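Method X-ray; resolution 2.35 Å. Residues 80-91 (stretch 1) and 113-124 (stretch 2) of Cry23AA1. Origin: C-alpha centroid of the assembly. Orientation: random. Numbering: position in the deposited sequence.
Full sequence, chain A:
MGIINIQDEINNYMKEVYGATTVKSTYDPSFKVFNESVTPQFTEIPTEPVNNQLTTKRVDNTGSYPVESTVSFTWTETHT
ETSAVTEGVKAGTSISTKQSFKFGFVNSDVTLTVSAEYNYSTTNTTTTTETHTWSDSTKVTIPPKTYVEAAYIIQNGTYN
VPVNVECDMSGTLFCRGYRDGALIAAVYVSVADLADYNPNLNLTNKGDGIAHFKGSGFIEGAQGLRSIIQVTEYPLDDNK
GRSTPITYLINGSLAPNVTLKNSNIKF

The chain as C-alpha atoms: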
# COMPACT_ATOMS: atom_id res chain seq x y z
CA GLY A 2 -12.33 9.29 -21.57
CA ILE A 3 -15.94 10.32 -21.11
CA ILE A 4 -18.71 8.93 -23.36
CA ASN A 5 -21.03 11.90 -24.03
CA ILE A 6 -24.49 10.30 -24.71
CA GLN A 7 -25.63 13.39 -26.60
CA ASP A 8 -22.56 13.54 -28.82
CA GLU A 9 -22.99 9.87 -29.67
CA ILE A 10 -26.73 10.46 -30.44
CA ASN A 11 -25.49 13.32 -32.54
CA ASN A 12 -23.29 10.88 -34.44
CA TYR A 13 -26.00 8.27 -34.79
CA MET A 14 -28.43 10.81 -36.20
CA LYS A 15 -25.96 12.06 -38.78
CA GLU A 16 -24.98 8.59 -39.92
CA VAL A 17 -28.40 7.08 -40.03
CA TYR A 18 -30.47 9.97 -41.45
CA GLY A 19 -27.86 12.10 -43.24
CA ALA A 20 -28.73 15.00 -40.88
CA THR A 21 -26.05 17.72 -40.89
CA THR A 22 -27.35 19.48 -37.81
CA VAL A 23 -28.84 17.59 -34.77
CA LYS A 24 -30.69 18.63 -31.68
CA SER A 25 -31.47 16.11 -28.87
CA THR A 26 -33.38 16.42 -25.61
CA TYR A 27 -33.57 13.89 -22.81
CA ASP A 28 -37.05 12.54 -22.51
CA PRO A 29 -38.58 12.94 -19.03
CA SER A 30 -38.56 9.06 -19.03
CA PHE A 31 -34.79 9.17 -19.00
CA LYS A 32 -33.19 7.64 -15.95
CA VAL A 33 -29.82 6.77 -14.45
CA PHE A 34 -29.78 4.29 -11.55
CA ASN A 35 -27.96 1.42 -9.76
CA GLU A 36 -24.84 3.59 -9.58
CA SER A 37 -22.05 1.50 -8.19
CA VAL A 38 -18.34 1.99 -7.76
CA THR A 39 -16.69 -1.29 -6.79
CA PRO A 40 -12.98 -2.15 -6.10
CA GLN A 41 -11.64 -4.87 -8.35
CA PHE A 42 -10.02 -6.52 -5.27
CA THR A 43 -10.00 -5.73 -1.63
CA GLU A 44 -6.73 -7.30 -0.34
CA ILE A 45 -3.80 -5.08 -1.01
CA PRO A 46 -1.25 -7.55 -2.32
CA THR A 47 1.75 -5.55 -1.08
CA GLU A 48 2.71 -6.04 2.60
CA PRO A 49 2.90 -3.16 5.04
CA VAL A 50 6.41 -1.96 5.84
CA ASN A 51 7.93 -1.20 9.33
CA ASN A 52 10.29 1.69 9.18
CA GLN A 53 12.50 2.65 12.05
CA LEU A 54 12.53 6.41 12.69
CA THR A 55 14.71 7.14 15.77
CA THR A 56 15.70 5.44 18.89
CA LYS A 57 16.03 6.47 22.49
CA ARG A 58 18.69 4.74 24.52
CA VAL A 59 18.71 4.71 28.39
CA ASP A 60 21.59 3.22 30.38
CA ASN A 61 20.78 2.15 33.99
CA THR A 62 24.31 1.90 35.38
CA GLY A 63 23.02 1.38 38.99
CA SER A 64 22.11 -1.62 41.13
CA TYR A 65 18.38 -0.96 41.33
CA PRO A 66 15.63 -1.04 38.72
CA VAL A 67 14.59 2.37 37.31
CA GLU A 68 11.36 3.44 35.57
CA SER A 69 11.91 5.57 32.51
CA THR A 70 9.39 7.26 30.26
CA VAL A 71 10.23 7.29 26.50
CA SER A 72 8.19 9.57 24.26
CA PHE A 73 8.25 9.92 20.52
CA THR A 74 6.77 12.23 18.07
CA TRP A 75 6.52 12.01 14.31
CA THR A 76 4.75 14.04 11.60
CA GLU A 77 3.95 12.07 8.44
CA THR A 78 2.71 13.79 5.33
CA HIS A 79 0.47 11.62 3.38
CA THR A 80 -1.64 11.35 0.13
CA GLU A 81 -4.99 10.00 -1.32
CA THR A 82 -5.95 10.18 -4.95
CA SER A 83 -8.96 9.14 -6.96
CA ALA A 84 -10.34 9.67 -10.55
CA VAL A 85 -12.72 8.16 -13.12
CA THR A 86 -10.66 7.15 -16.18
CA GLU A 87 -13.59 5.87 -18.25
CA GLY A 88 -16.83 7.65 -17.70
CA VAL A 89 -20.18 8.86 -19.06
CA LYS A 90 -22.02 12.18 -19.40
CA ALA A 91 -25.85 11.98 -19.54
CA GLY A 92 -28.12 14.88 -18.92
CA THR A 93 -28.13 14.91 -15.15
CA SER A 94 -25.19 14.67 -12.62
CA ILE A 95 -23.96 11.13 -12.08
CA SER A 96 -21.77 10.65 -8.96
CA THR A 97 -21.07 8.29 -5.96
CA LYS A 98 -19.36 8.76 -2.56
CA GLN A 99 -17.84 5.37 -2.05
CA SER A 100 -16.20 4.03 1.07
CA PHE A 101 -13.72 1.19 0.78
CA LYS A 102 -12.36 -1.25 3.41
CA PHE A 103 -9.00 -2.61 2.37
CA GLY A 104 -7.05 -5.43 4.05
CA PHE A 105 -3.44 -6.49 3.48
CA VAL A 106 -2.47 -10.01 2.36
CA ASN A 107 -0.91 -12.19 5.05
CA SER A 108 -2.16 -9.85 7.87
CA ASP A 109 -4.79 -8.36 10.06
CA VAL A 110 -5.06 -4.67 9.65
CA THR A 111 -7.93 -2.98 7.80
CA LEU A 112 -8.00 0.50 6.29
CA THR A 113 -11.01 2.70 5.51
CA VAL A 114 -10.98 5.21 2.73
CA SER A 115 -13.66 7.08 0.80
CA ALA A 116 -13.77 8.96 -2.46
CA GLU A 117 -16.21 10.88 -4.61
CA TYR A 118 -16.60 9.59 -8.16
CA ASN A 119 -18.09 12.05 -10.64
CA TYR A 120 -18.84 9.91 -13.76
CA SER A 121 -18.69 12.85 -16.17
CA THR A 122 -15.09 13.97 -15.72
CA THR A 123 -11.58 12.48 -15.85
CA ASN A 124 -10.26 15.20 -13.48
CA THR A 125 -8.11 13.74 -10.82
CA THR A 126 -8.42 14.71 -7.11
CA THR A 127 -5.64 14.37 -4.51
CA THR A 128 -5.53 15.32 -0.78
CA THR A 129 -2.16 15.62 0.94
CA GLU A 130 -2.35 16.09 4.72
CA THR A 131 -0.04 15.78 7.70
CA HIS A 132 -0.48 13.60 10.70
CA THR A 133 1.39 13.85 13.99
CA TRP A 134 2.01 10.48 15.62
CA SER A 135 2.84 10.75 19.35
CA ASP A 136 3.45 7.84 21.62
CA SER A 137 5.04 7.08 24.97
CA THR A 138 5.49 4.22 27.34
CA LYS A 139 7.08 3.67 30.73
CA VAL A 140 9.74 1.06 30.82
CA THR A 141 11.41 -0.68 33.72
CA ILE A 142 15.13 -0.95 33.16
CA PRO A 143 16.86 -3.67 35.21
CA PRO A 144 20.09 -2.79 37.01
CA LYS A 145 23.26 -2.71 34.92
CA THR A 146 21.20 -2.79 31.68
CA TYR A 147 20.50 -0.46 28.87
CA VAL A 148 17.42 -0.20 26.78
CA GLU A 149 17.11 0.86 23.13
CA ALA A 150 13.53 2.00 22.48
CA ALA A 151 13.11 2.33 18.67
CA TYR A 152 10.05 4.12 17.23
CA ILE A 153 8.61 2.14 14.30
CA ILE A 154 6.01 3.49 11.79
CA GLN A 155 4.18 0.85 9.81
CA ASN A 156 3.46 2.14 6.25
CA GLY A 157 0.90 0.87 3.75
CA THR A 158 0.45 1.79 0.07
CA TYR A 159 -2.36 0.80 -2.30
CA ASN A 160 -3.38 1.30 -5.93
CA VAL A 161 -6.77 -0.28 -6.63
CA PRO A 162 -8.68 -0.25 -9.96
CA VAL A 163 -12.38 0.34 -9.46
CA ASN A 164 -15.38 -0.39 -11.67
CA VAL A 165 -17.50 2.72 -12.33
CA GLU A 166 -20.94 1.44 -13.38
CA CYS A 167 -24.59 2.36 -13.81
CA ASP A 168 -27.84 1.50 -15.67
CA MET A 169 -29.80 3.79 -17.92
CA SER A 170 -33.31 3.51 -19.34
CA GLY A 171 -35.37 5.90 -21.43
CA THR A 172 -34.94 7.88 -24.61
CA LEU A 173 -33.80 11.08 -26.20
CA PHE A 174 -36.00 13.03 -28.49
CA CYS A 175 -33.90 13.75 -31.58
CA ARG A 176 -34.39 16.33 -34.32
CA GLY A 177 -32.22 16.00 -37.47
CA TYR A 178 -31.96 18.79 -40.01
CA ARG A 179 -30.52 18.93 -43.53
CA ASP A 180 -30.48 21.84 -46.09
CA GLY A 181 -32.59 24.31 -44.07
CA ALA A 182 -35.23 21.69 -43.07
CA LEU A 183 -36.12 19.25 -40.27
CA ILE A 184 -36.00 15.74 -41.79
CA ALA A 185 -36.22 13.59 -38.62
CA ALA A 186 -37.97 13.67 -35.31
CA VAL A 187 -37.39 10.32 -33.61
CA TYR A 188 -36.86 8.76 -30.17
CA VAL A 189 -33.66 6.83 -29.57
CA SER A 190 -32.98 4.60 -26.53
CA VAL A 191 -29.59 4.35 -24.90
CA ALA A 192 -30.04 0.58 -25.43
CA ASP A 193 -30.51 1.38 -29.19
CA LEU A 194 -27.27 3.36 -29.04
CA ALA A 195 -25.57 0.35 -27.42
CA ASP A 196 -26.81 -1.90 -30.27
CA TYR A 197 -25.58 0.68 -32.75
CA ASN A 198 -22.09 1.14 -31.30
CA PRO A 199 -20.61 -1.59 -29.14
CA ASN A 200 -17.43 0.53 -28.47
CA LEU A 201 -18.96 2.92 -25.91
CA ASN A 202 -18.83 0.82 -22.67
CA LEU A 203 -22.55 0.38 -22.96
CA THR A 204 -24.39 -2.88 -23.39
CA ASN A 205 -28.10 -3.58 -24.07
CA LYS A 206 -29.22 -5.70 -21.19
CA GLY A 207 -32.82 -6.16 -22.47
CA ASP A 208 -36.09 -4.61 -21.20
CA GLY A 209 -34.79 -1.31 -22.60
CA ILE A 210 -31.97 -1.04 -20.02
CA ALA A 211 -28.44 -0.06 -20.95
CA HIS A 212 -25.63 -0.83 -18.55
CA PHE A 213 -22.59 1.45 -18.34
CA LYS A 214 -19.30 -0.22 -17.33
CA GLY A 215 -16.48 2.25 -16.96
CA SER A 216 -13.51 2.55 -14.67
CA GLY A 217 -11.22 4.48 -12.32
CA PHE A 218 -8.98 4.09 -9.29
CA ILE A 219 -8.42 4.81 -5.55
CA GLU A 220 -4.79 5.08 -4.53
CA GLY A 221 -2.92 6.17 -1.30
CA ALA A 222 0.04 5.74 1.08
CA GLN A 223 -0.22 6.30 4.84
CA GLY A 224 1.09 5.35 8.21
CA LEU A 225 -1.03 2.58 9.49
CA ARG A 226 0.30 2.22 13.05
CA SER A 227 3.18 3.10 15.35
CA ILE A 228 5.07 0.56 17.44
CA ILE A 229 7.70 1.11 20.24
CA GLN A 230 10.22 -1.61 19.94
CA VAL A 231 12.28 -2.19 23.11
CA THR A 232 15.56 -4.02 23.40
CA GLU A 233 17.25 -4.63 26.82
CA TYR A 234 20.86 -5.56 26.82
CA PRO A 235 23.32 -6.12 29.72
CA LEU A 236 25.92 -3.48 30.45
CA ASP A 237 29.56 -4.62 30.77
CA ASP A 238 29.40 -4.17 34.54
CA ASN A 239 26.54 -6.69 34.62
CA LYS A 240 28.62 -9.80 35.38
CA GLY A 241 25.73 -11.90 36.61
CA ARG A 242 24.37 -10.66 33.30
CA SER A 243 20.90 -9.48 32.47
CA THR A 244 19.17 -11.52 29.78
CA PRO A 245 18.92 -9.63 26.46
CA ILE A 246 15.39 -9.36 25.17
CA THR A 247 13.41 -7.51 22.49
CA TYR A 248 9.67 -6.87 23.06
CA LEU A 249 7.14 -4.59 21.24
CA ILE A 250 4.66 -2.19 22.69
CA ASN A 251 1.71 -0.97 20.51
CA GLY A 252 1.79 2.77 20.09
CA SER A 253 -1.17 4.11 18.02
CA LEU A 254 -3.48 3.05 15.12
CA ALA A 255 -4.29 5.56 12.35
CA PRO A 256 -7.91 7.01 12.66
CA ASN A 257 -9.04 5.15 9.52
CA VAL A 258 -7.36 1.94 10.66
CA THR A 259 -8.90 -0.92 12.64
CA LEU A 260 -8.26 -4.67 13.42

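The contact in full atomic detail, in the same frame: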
# COMPACT_ATOMS: atom_id res chain seq x y z
N THR A 80 -0.83 11.08 1.34
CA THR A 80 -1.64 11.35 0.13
C THR A 80 -2.78 10.32 -0.19
O THR A 80 -2.61 9.11 -0.02
CB THR A 80 -0.66 11.49 -1.07
OG1 THR A 80 0.23 12.57 -0.84
CG2 THR A 80 -1.35 11.83 -2.37
N GLU A 81 -3.93 10.82 -0.66
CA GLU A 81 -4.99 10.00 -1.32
C GLU A 81 -5.43 10.65 -2.63
O GLU A 81 -5.56 11.90 -2.75
CB GLU A 81 -6.21 9.84 -0.44
CG GLU A 81 -5.86 9.35 0.91
CD GLU A 81 -7.01 9.27 1.89
OE1 GLU A 81 -8.11 9.84 1.68
OE2 GLU A 81 -6.79 8.61 2.93
N THR A 82 -5.68 9.79 -3.61
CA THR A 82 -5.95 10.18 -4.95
C THR A 82 -7.01 9.23 -5.51
O THR A 82 -6.97 7.98 -5.30
CB THR A 82 -4.71 10.15 -5.73
OG1 THR A 82 -3.86 11.13 -5.18
CG2 THR A 82 -4.93 10.52 -7.25
N SER A 83 -8.01 9.85 -6.15
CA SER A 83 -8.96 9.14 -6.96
C SER A 83 -9.33 9.89 -8.27
O SER A 83 -9.02 11.09 -8.42
CB SER A 83 -10.17 8.78 -6.14
OG SER A 83 -10.90 9.94 -5.86
N ALA A 84 -9.84 9.13 -9.25
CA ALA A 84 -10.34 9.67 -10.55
C ALA A 84 -11.19 8.59 -11.26
O ALA A 84 -11.11 7.40 -10.91
CB ALA A 84 -9.21 10.09 -11.44
N VAL A 85 -12.05 9.02 -12.18
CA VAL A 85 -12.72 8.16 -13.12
C VAL A 85 -11.81 8.25 -14.33
O VAL A 85 -11.34 9.32 -14.68
CB VAL A 85 -14.11 8.77 -13.46
CG1 VAL A 85 -14.76 8.10 -14.76
CG2 VAL A 85 -15.05 8.74 -12.24
N THR A 86 -11.49 7.13 -14.94
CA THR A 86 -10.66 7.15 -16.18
C THR A 86 -11.53 6.78 -17.39
O THR A 86 -11.21 7.12 -18.55
CB THR A 86 -9.49 6.13 -16.07
OG1 THR A 86 -10.04 4.90 -15.58
CG2 THR A 86 -8.48 6.61 -15.02
N GLU A 87 -12.66 6.14 -17.14
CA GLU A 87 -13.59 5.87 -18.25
C GLU A 87 -14.95 6.13 -17.76
O GLU A 87 -15.43 5.39 -16.90
CB GLU A 87 -13.50 4.42 -18.71
CG GLU A 87 -12.25 4.15 -19.61
CD GLU A 87 -12.27 2.72 -20.10
OE1 GLU A 87 -12.24 1.78 -19.26
OE2 GLU A 87 -12.41 2.52 -21.32
N GLY A 88 -15.57 7.20 -18.28
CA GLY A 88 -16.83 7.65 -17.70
C GLY A 88 -17.90 7.95 -18.75
O GLY A 88 -17.74 7.61 -19.93
N VAL A 89 -18.95 8.63 -18.30
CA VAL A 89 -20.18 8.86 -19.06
C VAL A 89 -20.80 10.19 -18.64
O VAL A 89 -20.81 10.55 -17.44
CB VAL A 89 -21.14 7.64 -18.95
CG1 VAL A 89 -21.74 7.46 -17.51
CG2 VAL A 89 -22.22 7.61 -20.08
N LYS A 90 -21.25 10.97 -19.64
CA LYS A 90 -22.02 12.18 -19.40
C LYS A 90 -23.42 12.10 -20.06
O LYS A 90 -23.57 12.04 -21.33
CB LYS A 90 -21.27 13.35 -19.97
CG LYS A 90 -21.98 14.73 -19.78
CD LYS A 90 -20.96 15.84 -20.19
CE LYS A 90 -21.51 17.23 -20.03
NZ LYS A 90 -21.93 17.47 -18.65
N ALA A 91 -24.42 12.09 -19.19
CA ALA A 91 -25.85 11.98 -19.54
C ALA A 91 -26.35 13.34 -19.27
O ALA A 91 -25.55 14.27 -19.21
CB ALA A 91 -26.52 11.01 -18.63
N THR A 113 -9.82 2.07 6.04
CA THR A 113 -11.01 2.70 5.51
C THR A 113 -10.72 3.98 4.79
O THR A 113 -10.13 4.92 5.35
CB THR A 113 -12.03 2.98 6.63
OG1 THR A 113 -12.58 1.73 7.00
CG2 THR A 113 -13.22 3.87 6.13
N VAL A 114 -11.16 4.01 3.54
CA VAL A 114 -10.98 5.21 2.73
C VAL A 114 -12.19 5.44 1.80
O VAL A 114 -12.87 4.50 1.35
CB VAL A 114 -9.63 5.14 1.96
CG1 VAL A 114 -9.66 4.06 0.90
CG2 VAL A 114 -9.31 6.48 1.31
N SER A 115 -12.45 6.70 1.51
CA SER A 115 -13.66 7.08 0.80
C SER A 115 -13.25 8.01 -0.33
O SER A 115 -12.29 8.81 -0.20
CB SER A 115 -14.60 7.87 1.73
OG SER A 115 -15.38 7.01 2.55
N ALA A 116 -13.98 7.95 -1.43
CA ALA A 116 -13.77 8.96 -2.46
C ALA A 116 -15.08 9.24 -3.21
O ALA A 116 -16.00 8.41 -3.23
CB ALA A 116 -12.63 8.56 -3.40
N GLU A 117 -15.14 10.46 -3.75
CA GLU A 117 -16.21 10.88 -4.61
C GLU A 117 -15.89 10.66 -6.11
O GLU A 117 -14.98 11.25 -6.67
CB GLU A 117 -16.64 12.34 -4.37
CG GLU A 117 -18.15 12.39 -4.82
CD GLU A 117 -18.91 13.53 -4.30
OE1 GLU A 117 -20.05 13.70 -4.78
OE2 GLU A 117 -18.39 14.26 -3.44
N TYR A 118 -16.65 9.77 -6.71
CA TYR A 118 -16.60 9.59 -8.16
C TYR A 118 -17.69 10.34 -8.94
O TYR A 118 -18.88 10.01 -8.85
CB TYR A 118 -16.61 8.13 -8.48
CG TYR A 118 -15.36 7.47 -7.96
CD1 TYR A 118 -14.20 7.47 -8.70
CD2 TYR A 118 -15.33 6.91 -6.67
CE1 TYR A 118 -13.05 6.86 -8.22
CE2 TYR A 118 -14.17 6.33 -6.16
CZ TYR A 118 -13.06 6.30 -6.92
OH TYR A 118 -11.92 5.71 -6.38
N ASN A 119 -17.25 11.36 -9.67
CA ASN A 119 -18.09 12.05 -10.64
C ASN A 119 -17.92 11.41 -12.04
O ASN A 119 -16.85 11.53 -12.66
CB ASN A 119 -17.77 13.53 -10.66
CG ASN A 119 -18.60 14.31 -11.80
OD1 ASN A 119 -19.25 13.71 -12.71
ND2 ASN A 119 -18.49 15.63 -11.76
N TYR A 120 -18.96 10.74 -12.52
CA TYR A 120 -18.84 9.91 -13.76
C TYR A 120 -18.53 10.67 -15.03
O TYR A 120 -18.00 10.09 -15.98
CB TYR A 120 -20.08 9.05 -13.98
CG TYR A 120 -20.35 7.96 -12.96
CD1 TYR A 120 -20.06 8.13 -11.60
CD2 TYR A 120 -21.01 6.80 -13.35
CE1 TYR A 120 -20.39 7.10 -10.65
CE2 TYR A 120 -21.31 5.80 -12.43
CZ TYR A 120 -21.01 5.97 -11.10
OH TYR A 120 -21.36 4.98 -10.23
N SER A 121 -18.73 11.97 -14.99
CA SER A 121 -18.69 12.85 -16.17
C SER A 121 -17.37 13.55 -16.40
O SER A 121 -17.24 14.30 -17.41
CB SER A 121 -19.83 13.89 -16.07
OG SER A 121 -21.04 13.11 -15.87
N THR A 122 -16.40 13.34 -15.51
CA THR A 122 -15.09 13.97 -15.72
C THR A 122 -13.94 13.00 -15.51
O THR A 122 -14.11 12.00 -14.81
CB THR A 122 -14.91 15.26 -14.82
OG1 THR A 122 -13.62 15.81 -15.09
CG2 THR A 122 -14.95 14.96 -13.28
N THR A 123 -12.79 13.25 -16.15
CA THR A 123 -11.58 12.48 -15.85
C THR A 123 -10.63 13.24 -14.89
O THR A 123 -9.44 12.82 -14.67
CB THR A 123 -10.75 12.22 -17.09
OG1 THR A 123 -10.45 13.50 -17.66
CG2 THR A 123 -11.48 11.38 -18.10
N ASN A 124 -11.05 14.41 -14.44
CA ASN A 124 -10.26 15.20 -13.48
C ASN A 124 -9.80 14.37 -12.32
O ASN A 124 -10.60 13.56 -11.74
CB ASN A 124 -11.16 16.25 -12.92
CG ASN A 124 -11.33 17.41 -13.88
OD1 ASN A 124 -10.73 17.43 -15.00
ND2 ASN A 124 -12.15 18.38 -13.47
O HOH W 1 -11.18 8.97 3.11
O HOH W 2 -12.65 11.11 -7.88
O HOH W 3 -12.81 11.87 -12.11
O HOH W 4 -8.85 10.25 -15.05
O HOH W 5 -24.14 13.09 -16.61

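A strand and its continuation can pack against a second strand and the turn after it, with waters bridging several backbone groups, and this contact in Cry23AA1 is such a case, with a single direct backbone hydrogen bond across it. The strand carrying E81, S83 and V85 and the strand 113-119 run in nearly the same direction, 19° apart, but their axes come no closer than 6.6 Å, and side chains and ordered waters lie between them. E81, S83 and V85, alternating along the first strand, point toward the second. S83 OG lies 3.3 Å from A116 CB, and water 2 joins S83 OG (2.9 Å) to E117 O (2.6 Å).

V85 is the most heavily covered residue. Its CG2 lies 3.9 Å from Y118 CD1, at the edge of the ring, and A84 O meets the same edge, 3.4 Å from Y118 CE1. Around V85 the backbones come close, yet V85 N stands 4.5 Å from T122 O and V85 O 4.4 Å from T123 N, and waters bridge instead: water 3 accepts from V85 N and donates to T122 O and N124 O, while water 4 donates to both V85 O and T123 O. A CA-H...O contact from T123 CA to V85 O, at 3.4 Å, adds to this.

Beyond the corner at T86 and E87, the first stretch runs alongside the type I turn from N119 to T122. Here V89 N donates to Y120 O at 2.9 Å. G88 makes the approach possible: its CA lies 3.2 Å from Y120 O, and a CB in the ideal position would fall 2.0 Å from that oxygen, a clash. The turn is braced from within, since S121 N donates to N119 OD1 at 2.9 Å. Beside it, V89 CG1 packs 4.2 Å from Y120 CB.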